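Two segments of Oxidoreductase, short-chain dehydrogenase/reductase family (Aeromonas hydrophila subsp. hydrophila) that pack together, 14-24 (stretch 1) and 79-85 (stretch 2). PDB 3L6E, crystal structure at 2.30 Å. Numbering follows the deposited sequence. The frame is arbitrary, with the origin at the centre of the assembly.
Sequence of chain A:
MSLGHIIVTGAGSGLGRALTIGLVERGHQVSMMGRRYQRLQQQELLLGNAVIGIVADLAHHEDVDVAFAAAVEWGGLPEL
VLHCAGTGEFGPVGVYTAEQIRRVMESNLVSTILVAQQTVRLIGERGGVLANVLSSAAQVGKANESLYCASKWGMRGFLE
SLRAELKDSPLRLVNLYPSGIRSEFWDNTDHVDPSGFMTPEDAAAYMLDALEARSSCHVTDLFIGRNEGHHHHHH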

# COMPACT_ATOMS: atom_id res chain seq x y z
N GLY A 14 -12.95 -2.14 -16.27
CA GLY A 14 -12.28 -3.43 -16.05
C GLY A 14 -11.93 -3.55 -14.58
O GLY A 14 -12.13 -4.59 -13.95
N LEU A 15 -11.45 -2.43 -14.05
CA LEU A 15 -11.08 -2.24 -12.65
C LEU A 15 -12.28 -2.35 -11.72
O LEU A 15 -12.26 -3.12 -10.75
CB LEU A 15 -10.44 -0.86 -12.50
CG LEU A 15 -9.32 -0.57 -11.51
CD1 LEU A 15 -8.25 0.28 -12.20
CD2 LEU A 15 -9.85 0.16 -10.29
N GLY A 16 -13.32 -1.56 -11.99
CA GLY A 16 -14.56 -1.62 -11.19
C GLY A 16 -15.25 -2.98 -11.19
O GLY A 16 -15.79 -3.41 -10.16
N ARG A 17 -15.24 -3.64 -12.36
CA ARG A 17 -15.71 -5.03 -12.51
C ARG A 17 -14.95 -5.94 -11.56
O ARG A 17 -15.55 -6.62 -10.73
CB ARG A 17 -15.52 -5.54 -13.95
CG ARG A 17 -16.73 -5.57 -14.86
CD ARG A 17 -16.47 -6.47 -16.11
NE ARG A 17 -15.55 -7.58 -15.83
CZ ARG A 17 -15.81 -8.88 -16.01
NH1 ARG A 17 -14.89 -9.78 -15.70
NH2 ARG A 17 -16.98 -9.28 -16.49
N ALA A 18 -13.61 -5.93 -11.66
CA ALA A 18 -12.79 -6.83 -10.85
C ALA A 18 -12.98 -6.60 -9.35
O ALA A 18 -13.05 -7.54 -8.56
CB ALA A 18 -11.29 -6.70 -11.23
N LEU A 19 -13.04 -5.33 -8.95
CA LEU A 19 -13.26 -4.99 -7.56
C LEU A 19 -14.63 -5.46 -7.10
O LEU A 19 -14.74 -5.96 -5.99
CB LEU A 19 -13.11 -3.49 -7.32
CG LEU A 19 -11.71 -2.84 -7.40
CD1 LEU A 19 -11.84 -1.35 -7.65
CD2 LEU A 19 -10.88 -3.10 -6.15
N THR A 20 -15.65 -5.31 -7.94
CA THR A 20 -17.01 -5.71 -7.59
C THR A 20 -17.05 -7.20 -7.38
O THR A 20 -17.56 -7.67 -6.37
CB THR A 20 -18.05 -5.31 -8.65
OG1 THR A 20 -18.09 -3.89 -8.78
CG2 THR A 20 -19.47 -5.79 -8.25
N ILE A 21 -16.50 -7.94 -8.35
CA ILE A 21 -16.41 -9.40 -8.28
C ILE A 21 -15.73 -9.86 -7.00
O ILE A 21 -16.21 -10.77 -6.33
CB ILE A 21 -15.71 -10.01 -9.53
CG1 ILE A 21 -16.48 -9.65 -10.81
CG2 ILE A 21 -15.55 -11.54 -9.36
CD1 ILE A 21 -15.84 -10.08 -12.11
N GLY A 22 -14.62 -9.21 -6.66
CA GLY A 22 -13.78 -9.60 -5.53
C GLY A 22 -14.46 -9.43 -4.19
O GLY A 22 -14.32 -10.28 -3.31
N LEU A 23 -15.17 -8.31 -4.02
CA LEU A 23 -15.93 -8.01 -2.81
C LEU A 23 -17.12 -8.95 -2.67
O LEU A 23 -17.51 -9.31 -1.56
CB LEU A 23 -16.42 -6.56 -2.84
CG LEU A 23 -15.41 -5.41 -2.73
CD1 LEU A 23 -15.91 -4.14 -3.41
CD2 LEU A 23 -15.02 -5.12 -1.28
N VAL A 24 -17.70 -9.36 -3.80
CA VAL A 24 -18.79 -10.34 -3.76
C VAL A 24 -18.28 -11.70 -3.28
O VAL A 24 -18.90 -12.33 -2.40
CB VAL A 24 -19.50 -10.48 -5.12
CG1 VAL A 24 -20.38 -11.77 -5.16
CG2 VAL A 24 -20.34 -9.25 -5.40
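Stretch 2 (79-85) ELVLHCA

Stretch 2 packs as an extended strand against the helix that runs through residues 14-24 and continues beyond them. The two elements run nearly antiparallel, with 159° between their N-to-C directions and axes 9.5 Å apart at closest approach, so that the start of the helix lies beside C84 and its later turns beside L80. The backbones are nearer at the first of these ends: the CA atoms of G16 and C84 are 6.5 Å apart, whereas those of L23 and L80 are separated by 10.6 Å.

Along the helix, the first contact comes from L15, whose CD2 lies 3.9 Å from SG of C84. G16 follows, its CA 4.3 Å from SG of C84; a CB here would point sideways. The carbonyl of G16 is turned to the helix itself, where its O accepts hydrogen bonds from N of T20 (2.9 Å) and from OG1 of T20 (2.7 Å); the T20 side chain makes no contact with the strand. One turn after L15, L19 points toward the strand and bridges two of its residues, its CD1 lying 3.7 Å from SG of C84 and 3.8 Å from CD1 of L82. A further turn on, L23 continues the same ridge: its CD1 is 4.2 Å from CD1 of L82, and its CD2 meets CD2 of L80 more loosely at 4.4 Å.

The pattern reflects both backbones. The four-residue spacing of L15, L19 and L23 keeps them on one side of the helix, while the alternation of the strand directs L80, L82 and C84 toward it and leaves V81 and H83 out of reach. No hydrogen bond crosses the interface, which buries 222 Å² in total and rests on apolar side-chain packing.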

# COMPACT_ATOMS: atom_id res chain seq x y z
N GLU A 79 -20.53 0.61 4.33
CA GLU A 79 -19.25 0.60 5.04
C GLU A 79 -18.10 1.15 4.18
O GLU A 79 -17.14 1.74 4.69
CB GLU A 79 -18.89 -0.82 5.49
CG GLU A 79 -19.99 -1.55 6.27
CD GLU A 79 -19.61 -2.98 6.60
OE1 GLU A 79 -20.10 -3.51 7.64
OE2 GLU A 79 -18.82 -3.58 5.83
N LEU A 80 -18.19 0.94 2.86
CA LEU A 80 -17.11 1.36 1.97
C LEU A 80 -17.67 1.97 0.71
O LEU A 80 -18.56 1.39 0.07
CB LEU A 80 -16.16 0.19 1.65
CG LEU A 80 -15.17 0.30 0.48
CD1 LEU A 80 -14.15 1.40 0.71
CD2 LEU A 80 -14.46 -1.04 0.19
N VAL A 81 -17.18 3.16 0.39
CA VAL A 81 -17.43 3.79 -0.89
C VAL A 81 -16.12 3.73 -1.67
O VAL A 81 -15.10 4.32 -1.28
CB VAL A 81 -18.00 5.22 -0.79
CG1 VAL A 81 -18.22 5.82 -2.19
CG2 VAL A 81 -19.35 5.18 -0.09
N LEU A 82 -16.16 2.97 -2.75
CA LEU A 82 -15.01 2.75 -3.59
C LEU A 82 -15.22 3.57 -4.84
O LEU A 82 -16.06 3.24 -5.67
CB LEU A 82 -14.89 1.28 -3.94
CG LEU A 82 -13.54 0.61 -3.70
CD1 LEU A 82 -13.51 -0.78 -4.31
CD2 LEU A 82 -12.43 1.45 -4.27
N HIS A 83 -14.50 4.67 -4.94
CA HIS A 83 -14.67 5.54 -6.08
C HIS A 83 -13.62 5.24 -7.14
O HIS A 83 -12.42 5.40 -6.91
CB HIS A 83 -14.66 7.01 -5.70
CG HIS A 83 -14.98 7.92 -6.84
ND1 HIS A 83 -14.06 8.77 -7.41
CD2 HIS A 83 -16.12 8.07 -7.56
CE1 HIS A 83 -14.61 9.42 -8.41
NE2 HIS A 83 -15.86 9.00 -8.53
N CYS A 84 -14.09 4.77 -8.29
CA CYS A 84 -13.24 4.52 -9.44
C CYS A 84 -13.46 5.59 -10.48
O CYS A 84 -14.27 5.42 -11.37
CB CYS A 84 -13.55 3.16 -10.04
SG CYS A 84 -13.15 1.82 -8.96
N ALA A 85 -12.73 6.71 -10.35
CA ALA A 85 -12.86 7.80 -11.32
C ALA A 85 -12.50 7.34 -12.73
O ALA A 85 -12.97 7.91 -13.70
CB ALA A 85 -12.02 9.00 -10.91